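Local coordinates for protein lactate dehydrogenase, adjacent gene encodes predicted malate dehydrogenase (Cryptosporidium parvum, PDB 2FN7) that probably catalyses the reversible, NAD-dependent conversion of (S)-lactate to pyruvate, at residues I7-S12 and A29-F34; V76-S81 and C119-L124; V148-R153 and A171-G176. All coordinates share one frame; numbering follows the deposited sequence. Where two conformers were deposited one is given.

Interaction 1. Residues I7-S12 and A29-F34; sequences IAVIGS and ADVVLF. With NAD (nicotinamide-adenine-dinucleotide), chain C.
Ile7 to Ile10 pair one for one with Val31 to Phe34 as neighbouring parallel strands, the two arms of the first beta-alpha-beta crossover of the NAD-binding Rossmann fold, with helix 14-25 linking them. Their directions differ by only 19°, so a continuous ladder forms: Ile7 N reaches Asp30 O at 2.6 Å, Ile7 and Val9 carry it onward, and Gly11 N extends it beyond the first strand to Phe34 O at 2.7 Å.

On the face covered by helix 14-25, Ile7, Val9, Val31 and Leu33 make a row of branched bumps, a choice that suits extended backbone and a greasy helix; Val23, Ile19 and Ala20 of the helix settle among them. Ile7 carries CG1 beside its own backbone N (chi1 -63°), which aims the branch back toward the strand's start, where the small methyl of Ala29 fits against it, CG1 to CB 3.6 Å. The two branches of Val9 part, CG2 leaning toward Val31 while CG1 lies alongside Leu33 CD1 at 3.9 Å. Leu33 in turn brings its tip against the Ser12 hydroxyl, CD1 to OG 3.2 Å, and fills the hollow where the first strand gives way to the glycine-rich turn.

The other face is lower at Ala8, whose methyl stands beside Val32 and takes loop residues Ile70 and Ser73 on top. Farther along it rises again: Ile10 lays CG2 obliquely against the Phe34 ring, 3.5 Å from CD2, and Tyr67 stacks on that ring. Gly11 adopts a positive phi (112°) at which a side chain would strike the carbonyl of Ile10, and the adenine passes 3.9 Å from Gly11 CA at its N3A. The adenine meets the edge of the Phe34 ring, CE2 lying 3.8 Å from C2A of NAD.

Interaction 2. Residues V76-S81 and C119-L124; sequences VIITAS and CITNPL. With NAD (nicotinamide-adenine-dinucleotide), chain C; LAC (lactic acid), chain D.
Ile78 and Thr79 run alongside Cys119 to Thr121 where two neighbouring parallel strands of the Rossmann fold end and their loops open onto the cofactor. Backbone bonding converges on one atom: Ile78 O accepts Ile120 N at 2.9 Å, in the carbonyl plane, and Thr121 N at 3.3 Å, tilted from it. This double grip marks the point where segment 119-124 leaves the regular ladder. Farther on, a cis peptide joins Asn122 to Pro123, the N-cap of helix 124-135. One side-chain hydrogen bond follows. Thr121 holds OG1 beside its own backbone N (chi1 -63°), and the hydroxyl reaches Ala80 O at 2.9 Å from above the carbonyl plane, tying the two loops together in a buried place where a small polar residue is apt.

Apolar packing occupies both faces of the sheet. Ile120 CD1 presses on Ile77 CG2 at a tight 3.5 Å, and both isoleucines rest on Ile19 of helix 14-25. Ile78 and Cys119 share the opposite face, where Phe131 and Val128 of helix 124-135 cover them.

Ligand bonds complete the set, with Asn122 binding both cofactor and lactate. Ser81 N donates to O4B of the adenine ribose of NAD at 3.2 Å, while Asn122 N points almost straight (163°) at O3D of the nicotinamide ribose, also 3.2 Å away.

Interaction 3. Residues V148-R153 and A171-G176; sequences VLDSSR and ANVIGG. With LAC (lactic acid), chain D.
Ser151 and Asp150 on helix 147-162 face Val173, fastening that helix to strand 169-174 within the alpha/beta C-terminal domain of the lactate/malate dehydrogenase fold. Ser151 turns OG beside its own backbone N (chi1 -58°), where the hydroxyl takes the N-H of Val173 in a bent bond of 3.1 Å and gives its own proton to Gly147 O one helical turn back. A serine is short enough to bridge helix and strand in this buried seam. Val173 projects toward the helix and straddles Asp150: CG1 touches the Asp150 CB at 3.6 Å, and CG2 lies 3.7 Å from the Asp150 carbonyl O. The valine thus packs against the root of the acid, whose OD2 bonds His177 ND1. This is consistent with the Asp-His pair of the family, His177 being the predicted proton acceptor.

Arg153 heads elsewhere. Its chain is extended from CG to NE, carrying the guanidinium away from the strand to the lactate, which it is known to bind. Leu149 CD1 sits 3.3 Å above one face of that flat group, offset toward the rim, while Met54 and His50 of the second subunit pack on Leu149 and Arg153. The substrate carboxylate meets the guanidinium at its edge in a two-pronged pairing, NH1 to OXT of lactate 2.9 Å and NH2 to its other oxygen, O, 3.0 Å.

Overall arrangement
Interactions 1 and 2 belong to one parallel sheet, since strands 6-10 and 75-78 are neighbours in it: Ala8 O lies 2.7 Å from Ile77 N, and Gly11 O accepts Thr79 OG1. Their centres are 13 Å apart, and between them they follow NAD from its adenine to its nicotinamide ribose. Interaction 3 belongs to the other domain, its centre about 17 Å from that of interaction 2 and 25 Å from that of interaction 1. The nearest atoms of interactions 2 and 3 remain about 7 Å apart, yet both reach the lactate, which sits between cofactor domain and C-terminal domain; Arg90 and His177 complete its site.

Interaction 1. Residues I7-S12 and A29-F34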
loop_
_atom_site.group_PDB
_atom_site.type_symbol
_atom_site.label_atom_id
_atom_site.label_comp_id
_atom_site.label_asym_id
_atom_site.label_seq_id
_atom_site.Cartn_x
_atom_site.Cartn_y
_atom_site.Cartn_z
ATOM N N ILE A 7 -12.821 6.914 9.367
ATOM C CA ILE A 7 -13.171 6.851 7.959
ATOM C C ILE A 7 -13.773 5.501 7.603
ATOM O O ILE A 7 -13.183 4.501 7.906
ATOM C CB ILE A 7 -11.901 7.069 7.050
ATOM C CG1 ILE A 7 -11.346 8.481 7.286
ATOM C CG2 ILE A 7 -12.217 6.652 5.630
ATOM C CD1 ILE A 7 -9.903 8.726 6.625
ATOM N N ALA A 8 -14.919 5.458 6.929
ATOM C CA ALA A 8 -15.444 4.179 6.502
ATOM C C ALA A 8 -15.162 3.963 5.032
ATOM O O ALA A 8 -15.475 4.818 4.225
ATOM C CB ALA A 8 -16.919 4.088 6.745
ATOM N N VAL A 9 -14.564 2.818 4.709
ATOM C CA VAL A 9 -14.266 2.422 3.363
ATOM C C VAL A 9 -15.257 1.272 2.972
ATOM O O VAL A 9 -15.147 0.104 3.449
ATOM C CB VAL A 9 -12.820 1.923 3.305
ATOM C CG1 VAL A 9 -12.516 1.470 1.922
ATOM C CG2 VAL A 9 -11.843 3.033 3.771
ATOM N N ILE A 10 -16.230 1.608 2.133
ATOM C CA ILE A 10 -17.204 0.669 1.633
ATOM C C ILE A 10 -16.688 0.038 0.370
ATOM O O ILE A 10 -16.721 0.644 -0.755
ATOM C CB ILE A 10 -18.492 1.331 1.296
ATOM C CG1 ILE A 10 -18.800 2.392 2.339
ATOM C CG2 ILE A 10 -19.602 0.238 1.267
ATOM C CD1 ILE A 10 -18.620 1.896 3.763
ATOM N N GLY A 11 -16.266 -1.206 0.536
ATOM C CA GLY A 11 -15.668 -1.966 -0.540
ATOM C C GLY A 11 -14.222 -2.152 -0.151
ATOM O O GLY A 11 -13.467 -1.183 -0.071
ATOM N N SER A 12 -13.800 -3.387 0.072
ATOM C CA SER A 12 -12.452 -3.688 0.507
ATOM C C SER A 12 -11.650 -4.486 -0.441
ATOM O O SER A 12 -10.840 -5.326 -0.041
ATOM C CB SER A 12 -12.513 -4.365 1.850
ATOM O OG SER A 12 -13.289 -3.525 2.729
ATOM N N ALA A 29 -6.804 8.656 10.657
ATOM C CA ALA A 29 -8.108 8.332 11.258
ATOM C C ALA A 29 -8.165 6.836 11.593
ATOM O O ALA A 29 -7.231 6.051 11.261
ATOM C CB ALA A 29 -9.234 8.586 10.234
ATOM N N ASP A 30 -9.242 6.472 12.283
ATOM C CA ASP A 30 -9.463 5.058 12.451
ATOM C C ASP A 30 -10.236 4.675 11.197
ATOM O O ASP A 30 -10.926 5.491 10.544
ATOM C CB ASP A 30 -10.287 4.736 13.683
ATOM C CG ASP A 30 -9.490 4.835 14.958
ATOM O OD1 ASP A 30 -8.236 4.697 15.009
ATOM O OD2 ASP A 30 -10.153 5.011 15.969
ATOM N N VAL A 31 -10.087 3.423 10.816
ATOM C CA VAL A 31 -10.706 2.996 9.601
ATOM C C VAL A 31 -11.680 1.833 9.796
ATOM O O VAL A 31 -11.371 0.892 10.555
ATOM C CB VAL A 31 -9.620 2.501 8.603
ATOM C CG1 VAL A 31 -10.330 1.844 7.401
ATOM C CG2 VAL A 31 -8.698 3.683 8.170
ATOM N N VAL A 32 -12.819 1.872 9.100
ATOM C CA VAL A 32 -13.752 0.755 9.124
ATOM C C VAL A 32 -13.849 0.256 7.685
ATOM O O VAL A 32 -14.325 0.939 6.807
ATOM C CB VAL A 32 -15.102 1.164 9.636
ATOM C CG1 VAL A 32 -16.084 0.066 9.350
ATOM C CG2 VAL A 32 -14.980 1.467 11.143
ATOM N N LEU A 33 -13.327 -0.933 7.461
ATOM C CA LEU A 33 -13.271 -1.559 6.148
ATOM C C LEU A 33 -14.487 -2.543 6.047
ATOM O O LEU A 33 -14.556 -3.609 6.747
ATOM C CB LEU A 33 -11.926 -2.209 6.087
ATOM C CG LEU A 33 -11.053 -2.626 4.930
ATOM C CD1 LEU A 33 -10.952 -1.549 3.784
ATOM C CD2 LEU A 33 -9.651 -2.918 5.569
ATOM N N PHE A 34 -15.456 -2.114 5.237
ATOM C CA PHE A 34 -16.740 -2.785 4.992
ATOM C C PHE A 34 -16.840 -3.510 3.651
ATOM O O PHE A 34 -16.528 -2.956 2.609
ATOM C CB PHE A 34 -17.870 -1.762 5.053
ATOM C CG PHE A 34 -19.254 -2.333 4.759
ATOM C CD1 PHE A 34 -20.153 -2.667 5.835
ATOM C CD2 PHE A 34 -19.679 -2.523 3.444
ATOM C CE1 PHE A 34 -21.471 -3.192 5.573
ATOM C CE2 PHE A 34 -20.980 -3.039 3.151
ATOM C CZ PHE A 34 -21.897 -3.385 4.222
HETATM P PA NAD C . -12.341 -4.664 -6.602
HETATM O O1A NAD C . -11.022 -5.027 -6.294
HETATM O O2A NAD C . -13.094 -5.549 -7.439
HETATM O O5B NAD C . -13.183 -4.311 -5.407
HETATM C C5B NAD C . -14.591 -3.980 -5.357
HETATM C C4B NAD C . -15.007 -4.522 -3.932
HETATM O O4B NAD C . -16.367 -4.255 -3.878
HETATM C C3B NAD C . -14.933 -6.127 -3.725
HETATM O O3B NAD C . -14.108 -6.493 -2.638
HETATM C C2B NAD C . -16.349 -6.485 -3.512
HETATM O O2B NAD C . -16.706 -7.581 -2.685
HETATM C C1B NAD C . -16.911 -5.264 -2.971
HETATM N N9A NAD C . -18.325 -5.163 -3.061
HETATM C C8A NAD C . -19.269 -5.571 -3.923
HETATM N N7A NAD C . -20.485 -5.447 -3.933
HETATM C C5A NAD C . -20.508 -4.765 -2.787
HETATM C C6A NAD C . -21.609 -4.224 -2.075
HETATM N N6A NAD C . -22.867 -4.363 -2.503
HETATM N N1A NAD C . -21.330 -3.534 -0.910
HETATM C C2A NAD C . -20.022 -3.432 -0.488
HETATM N N3A NAD C . -18.961 -3.915 -1.064
HETATM C C4A NAD C . -19.249 -4.563 -2.218
HETATM O O3 NAD C . -12.379 -3.158 -7.357
HETATM P PN NAD C . -11.265 -1.998 -7.256
HETATM O O1N NAD C . -10.140 -2.322 -8.053
HETATM O O2N NAD C . -11.023 -1.657 -5.830
HETATM O O5D NAD C . -12.157 -0.807 -7.947
HETATM C C5D NAD C . -13.270 -0.339 -7.245
HETATM C C4D NAD C . -14.101 0.579 -8.159
HETATM O O4D NAD C . -13.333 1.831 -8.368
HETATM C C3D NAD C . -14.399 0.066 -9.599
HETATM O O3D NAD C . -15.681 0.567 -9.915
HETATM C C2D NAD C . -13.293 0.739 -10.452
HETATM O O2D NAD C . -13.686 0.864 -11.860
HETATM C C1D NAD C . -13.195 2.057 -9.801
HETATM N N1N NAD C . -11.991 2.819 -10.030
HETATM C C2N NAD C . -12.311 4.208 -10.034
HETATM C C3N NAD C . -11.317 5.151 -10.280
HETATM C C7N NAD C . -11.533 6.694 -10.286
HETATM O O7N NAD C . -10.564 7.400 -10.560
HETATM N N7N NAD C . -12.714 7.152 -9.773
HETATM C C4N NAD C . -9.955 4.777 -10.532
HETATM C C5N NAD C . -9.680 3.304 -10.499
HETATM C C6N NAD C . -10.631 2.291 -10.262
#

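Interaction 2. Residues V76-S81 and C119-L124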
loop_
_atom_site.group_PDB
_atom_site.type_symbol
_atom_site.label_atom_id
_atom_site.label_comp_id
_atom_site.label_asym_id
_atom_site.label_seq_id
_atom_site.Cartn_x
_atom_site.Cartn_y
_atom_site.Cartn_z
ATOM N N VAL A 76 -16.915 8.834 4.362
ATOM C CA VAL A 76 -17.194 7.529 3.824
ATOM C C VAL A 76 -16.612 7.531 2.410
ATOM O O VAL A 76 -16.927 8.454 1.617
ATOM C CB VAL A 76 -18.723 7.284 3.705
ATOM C CG1 VAL A 76 -18.970 5.968 2.991
ATOM C CG2 VAL A 76 -19.362 7.243 5.122
ATOM N N ILE A 77 -15.746 6.551 2.114
ATOM C CA ILE A 77 -15.153 6.422 0.779
ATOM C C ILE A 77 -15.789 5.164 0.181
ATOM O O ILE A 77 -15.658 4.077 0.724
ATOM C CB ILE A 77 -13.620 6.273 0.847
ATOM C CG1 ILE A 77 -13.044 7.452 1.623
ATOM C CG2 ILE A 77 -13.003 6.234 -0.514
ATOM C CD1 ILE A 77 -11.475 7.472 1.668
ATOM N N ILE A 78 -16.491 5.328 -0.931
ATOM C CA ILE A 78 -17.156 4.227 -1.598
ATOM C C ILE A 78 -16.402 3.637 -2.791
ATOM O O ILE A 78 -16.281 4.294 -3.838
ATOM C CB ILE A 78 -18.578 4.671 -2.094
ATOM C CG1 ILE A 78 -19.318 5.404 -0.977
ATOM C CG2 ILE A 78 -19.345 3.445 -2.545
ATOM C CD1 ILE A 78 -20.730 5.952 -1.399
ATOM N N THR A 79 -15.889 2.425 -2.636
ATOM C CA THR A 79 -15.179 1.769 -3.712
ATOM C C THR A 79 -15.908 0.525 -4.230
ATOM O O THR A 79 -15.451 -0.099 -5.189
ATOM C CB THR A 79 -13.782 1.257 -3.258
ATOM O OG1 THR A 79 -13.955 0.036 -2.554
ATOM C CG2 THR A 79 -13.073 2.248 -2.278
ATOM N N ALA A 80 -17.012 0.156 -3.585
ATOM C CA ALA A 80 -17.801 -1.047 -3.880
ATOM C C ALA A 80 -18.179 -1.139 -5.291
ATOM O O ALA A 80 -18.743 -0.246 -5.808
ATOM C CB ALA A 80 -19.057 -1.039 -3.028
ATOM N N SER A 81 -17.953 -2.277 -5.903
ATOM C CA SER A 81 -18.289 -2.414 -7.298
ATOM C C SER A 81 -18.532 -3.903 -7.781
ATOM O O SER A 81 -17.931 -4.804 -7.211
ATOM C CB SER A 81 -17.099 -1.845 -8.069
ATOM O OG SER A 81 -17.176 -2.213 -9.458
ATOM N N CYS A 119 -17.008 9.353 -3.577
ATOM C CA CYS A 119 -17.233 8.184 -4.403
ATOM C C CYS A 119 -16.043 7.909 -5.271
ATOM O O CYS A 119 -15.384 8.836 -5.722
ATOM C CB CYS A 119 -18.403 8.376 -5.333
ATOM S SG CYS A 119 -19.926 8.776 -4.522
ATOM N N ILE A 120 -15.794 6.632 -5.533
ATOM C CA ILE A 120 -14.695 6.188 -6.402
ATOM C C ILE A 120 -15.205 5.235 -7.457
ATOM O O ILE A 120 -14.630 5.072 -8.555
ATOM C CB ILE A 120 -13.595 5.484 -5.607
ATOM C CG1 ILE A 120 -13.099 6.457 -4.495
ATOM C CG2 ILE A 120 -12.575 4.928 -6.529
ATOM C CD1 ILE A 120 -11.959 6.030 -3.824
ATOM N N THR A 121 -16.326 4.593 -7.112
ATOM C CA THR A 121 -16.998 3.622 -7.958
ATOM C C THR A 121 -17.276 4.208 -9.395
ATOM O O THR A 121 -17.868 5.292 -9.551
ATOM C CB THR A 121 -18.376 3.201 -7.228
ATOM O OG1 THR A 121 -18.109 2.546 -5.970
ATOM C CG2 THR A 121 -19.231 2.286 -8.135
ATOM N N ASN A 122 -16.819 3.493 -10.430
ATOM C CA ASN A 122 -17.068 3.870 -11.844
ATOM C C ASN A 122 -18.469 3.461 -12.317
ATOM O O ASN A 122 -19.067 2.559 -11.703
ATOM C CB ASN A 122 -16.031 3.204 -12.709
ATOM C CG ASN A 122 -14.851 4.093 -12.916
ATOM O OD1 ASN A 122 -13.713 3.632 -13.095
ATOM N ND2 ASN A 122 -15.107 5.404 -12.873
ATOM N N PRO A 123 -19.055 4.152 -13.330
ATOM C CA PRO A 123 -18.486 5.313 -14.061
ATOM C C PRO A 123 -18.723 6.494 -13.123
ATOM O O PRO A 123 -19.876 6.950 -12.841
ATOM C CB PRO A 123 -19.338 5.379 -15.363
ATOM C CG PRO A 123 -20.733 4.889 -14.952
ATOM C CD PRO A 123 -20.335 3.712 -13.955
ATOM N N LEU A 124 -17.601 6.983 -12.635
ATOM C CA LEU A 124 -17.578 8.014 -11.615
ATOM C C LEU A 124 -18.594 9.164 -11.545
ATOM O O LEU A 124 -19.364 9.267 -10.553
ATOM C CB LEU A 124 -16.128 8.555 -11.521
ATOM C CG LEU A 124 -15.782 9.425 -10.319
ATOM C CD1 LEU A 124 -16.295 10.870 -10.568
ATOM C CD2 LEU A 124 -16.337 8.740 -8.974
HETATM P PA NAD C . -12.341 -4.664 -6.602
HETATM O O1A NAD C . -11.022 -5.027 -6.294
HETATM O O2A NAD C . -13.094 -5.549 -7.439
HETATM O O5B NAD C . -13.183 -4.311 -5.407
HETATM C C5B NAD C . -14.591 -3.980 -5.357
HETATM C C4B NAD C . -15.007 -4.522 -3.932
HETATM O O4B NAD C . -16.367 -4.255 -3.878
HETATM C C3B NAD C . -14.933 -6.127 -3.725
HETATM O O3B NAD C . -14.108 -6.493 -2.638
HETATM C C2B NAD C . -16.349 -6.485 -3.512
HETATM O O2B NAD C . -16.706 -7.581 -2.685
HETATM C C1B NAD C . -16.911 -5.264 -2.971
HETATM N N9A NAD C . -18.325 -5.163 -3.061
HETATM C C8A NAD C . -19.269 -5.571 -3.923
HETATM N N7A NAD C . -20.485 -5.447 -3.933
HETATM C C5A NAD C . -20.508 -4.765 -2.787
HETATM C C6A NAD C . -21.609 -4.224 -2.075
HETATM N N6A NAD C . -22.867 -4.363 -2.503
HETATM N N1A NAD C . -21.330 -3.534 -0.910
HETATM C C2A NAD C . -20.022 -3.432 -0.488
HETATM N N3A NAD C . -18.961 -3.915 -1.064
HETATM C C4A NAD C . -19.249 -4.563 -2.218
HETATM O O3 NAD C . -12.379 -3.158 -7.357
HETATM P PN NAD C . -11.265 -1.998 -7.256
HETATM O O1N NAD C . -10.140 -2.322 -8.053
HETATM O O2N NAD C . -11.023 -1.657 -5.830
HETATM O O5D NAD C . -12.157 -0.807 -7.947
HETATM C C5D NAD C . -13.270 -0.339 -7.245
HETATM C C4D NAD C . -14.101 0.579 -8.159
HETATM O O4D NAD C . -13.333 1.831 -8.368
HETATM C C3D NAD C . -14.399 0.066 -9.599
HETATM O O3D NAD C . -15.681 0.567 -9.915
HETATM C C2D NAD C . -13.293 0.739 -10.452
HETATM O O2D NAD C . -13.686 0.864 -11.860
HETATM C C1D NAD C . -13.195 2.057 -9.801
HETATM N N1N NAD C . -11.991 2.819 -10.030
HETATM C C2N NAD C . -12.311 4.208 -10.034
HETATM C C3N NAD C . -11.317 5.151 -10.280
HETATM C C7N NAD C . -11.533 6.694 -10.286
HETATM O O7N NAD C . -10.564 7.400 -10.560
HETATM N N7N NAD C . -12.714 7.152 -9.773
HETATM C C4N NAD C . -9.955 4.777 -10.532
HETATM C C5N NAD C . -9.680 3.304 -10.499
HETATM C C6N NAD C . -10.631 2.291 -10.262
HETATM C C LAC D . -8.871 4.919 -13.998
HETATM C CA LAC D . -9.974 4.043 -13.637
HETATM C CB LAC D . -10.313 2.776 -14.592
HETATM O O LAC D . -7.844 4.072 -13.881
HETATM O OHN LAC D . -11.132 4.885 -13.604
HETATM O OXT LAC D . -8.924 6.007 -14.471
#

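Interaction 3. Residues V148-R153 and A171-G176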
loop_
_atom_site.group_PDB
_atom_site.type_symbol
_atom_site.label_atom_id
_atom_site.label_comp_id
_atom_site.label_asym_id
_atom_site.label_seq_id
_atom_site.Cartn_x
_atom_site.Cartn_y
_atom_site.Cartn_z
ATOM N N VAL A 148 -8.135 14.410 -9.228
ATOM C CA VAL A 148 -6.815 14.232 -8.599
ATOM C C VAL A 148 -6.053 13.132 -9.281
ATOM O O VAL A 148 -4.844 13.225 -9.451
ATOM C CB VAL A 148 -6.957 13.949 -7.107
ATOM C CG1 VAL A 148 -5.593 13.588 -6.518
ATOM C CG2 VAL A 148 -7.441 15.262 -6.426
ATOM N N LEU A 149 -6.726 12.082 -9.695
ATOM C CA LEU A 149 -5.976 11.005 -10.392
ATOM C C LEU A 149 -5.636 11.373 -11.902
ATOM O O LEU A 149 -4.524 11.060 -12.442
ATOM C CB LEU A 149 -6.815 9.702 -10.381
ATOM C CG LEU A 149 -6.486 8.596 -11.338
ATOM C CD1 LEU A 149 -5.135 8.076 -10.931
ATOM C CD2 LEU A 149 -7.566 7.477 -11.365
ATOM N N ASP A 150 -6.613 12.009 -12.562
ATOM C CA ASP A 150 -6.403 12.408 -13.949
ATOM C C ASP A 150 -5.308 13.524 -13.998
ATOM O O ASP A 150 -4.356 13.440 -14.777
ATOM C CB ASP A 150 -7.716 12.880 -14.562
ATOM C CG ASP A 150 -8.720 11.717 -14.780
ATOM O OD1 ASP A 150 -8.274 10.570 -15.125
ATOM O OD2 ASP A 150 -9.958 11.980 -14.664
ATOM N N SER A 151 -5.394 14.469 -13.069
ATOM C CA SER A 151 -4.427 15.548 -13.012
ATOM C C SER A 151 -3.064 15.040 -12.570
ATOM O O SER A 151 -2.045 15.486 -13.112
ATOM C CB SER A 151 -4.896 16.647 -12.070
ATOM O OG SER A 151 -6.151 17.188 -12.453
ATOM N N SER A 152 -3.006 14.045 -11.649
ATOM C CA SER A 152 -1.685 13.568 -11.240
ATOM C C SER A 152 -1.023 12.892 -12.421
ATOM O O SER A 152 0.233 12.997 -12.638
ATOM C CB SER A 152 -1.742 12.559 -10.099
ATOM O OG SER A 152 -2.259 13.198 -8.955
ATOM N N ARG A 153 -1.845 12.205 -13.188
ATOM C CA ARG A 153 -1.342 11.550 -14.372
ATOM C C ARG A 153 -0.831 12.626 -15.429
ATOM O O ARG A 153 0.245 12.455 -16.009
ATOM C CB ARG A 153 -2.444 10.692 -14.985
ATOM C CG ARG A 153 -2.646 9.333 -14.334
ATOM C CD ARG A 153 -4.031 8.714 -14.662
ATOM N NE ARG A 153 -4.141 7.370 -14.091
ATOM C CZ ARG A 153 -5.189 6.579 -14.217
ATOM N NH1 ARG A 153 -6.261 6.984 -14.922
ATOM N NH2 ARG A 153 -5.165 5.369 -13.570
ATOM N N ALA A 171 -1.260 21.634 -13.211
ATOM C CA ALA A 171 -2.009 21.200 -14.409
ATOM C C ALA A 171 -3.324 20.531 -13.949
ATOM O O ALA A 171 -3.281 19.715 -13.001
ATOM C CB ALA A 171 -1.176 20.182 -15.230
ATOM N N ASN A 172 -4.455 20.898 -14.557
ATOM C CA ASN A 172 -5.756 20.369 -14.222
ATOM C C ASN A 172 -6.404 19.591 -15.352
ATOM O O ASN A 172 -6.168 19.897 -16.550
ATOM C CB ASN A 172 -6.708 21.484 -13.892
ATOM C CG ASN A 172 -6.425 22.097 -12.581
ATOM O OD1 ASN A 172 -6.118 23.329 -12.479
ATOM N ND2 ASN A 172 -6.534 21.270 -11.516
ATOM N N VAL A 173 -7.215 18.599 -14.977
ATOM C CA VAL A 173 -8.000 17.813 -15.930
ATOM C C VAL A 173 -9.381 18.087 -15.433
ATOM O O VAL A 173 -9.605 18.001 -14.243
ATOM C CB VAL A 173 -7.698 16.300 -15.897
ATOM C CG1 VAL A 173 -8.702 15.554 -16.809
ATOM C CG2 VAL A 173 -6.340 16.028 -16.521
ATOM N N ILE A 174 -10.309 18.463 -16.310
ATOM C CA ILE A 174 -11.655 18.775 -15.878
ATOM C C ILE A 174 -12.691 17.999 -16.699
ATOM O O ILE A 174 -12.325 17.328 -17.624
ATOM C CB ILE A 174 -11.859 20.237 -16.042
ATOM C CG1 ILE A 174 -11.620 20.602 -17.516
ATOM C CG2 ILE A 174 -10.934 21.006 -15.089
ATOM C CD1 ILE A 174 -11.986 22.022 -17.730
ATOM N N GLY A 175 -13.981 18.099 -16.402
ATOM C CA GLY A 175 -14.955 17.312 -17.190
ATOM C C GLY A 175 -15.195 15.923 -16.551
ATOM O O GLY A 175 -14.690 15.670 -15.461
ATOM N N GLY A 176 -15.954 15.020 -17.172
ATOM C CA GLY A 176 -16.209 13.714 -16.565
ATOM C C GLY A 176 -14.999 12.810 -16.740
ATOM O O GLY A 176 -14.215 12.988 -17.659
HETATM C C LAC D . -8.871 4.919 -13.998
HETATM C CA LAC D . -9.974 4.043 -13.637
HETATM C CB LAC D . -10.313 2.776 -14.592
HETATM O O LAC D . -7.844 4.072 -13.881
HETATM O OHN LAC D . -11.132 4.885 -13.604
HETATM O OXT LAC D . -8.924 6.007 -14.471
#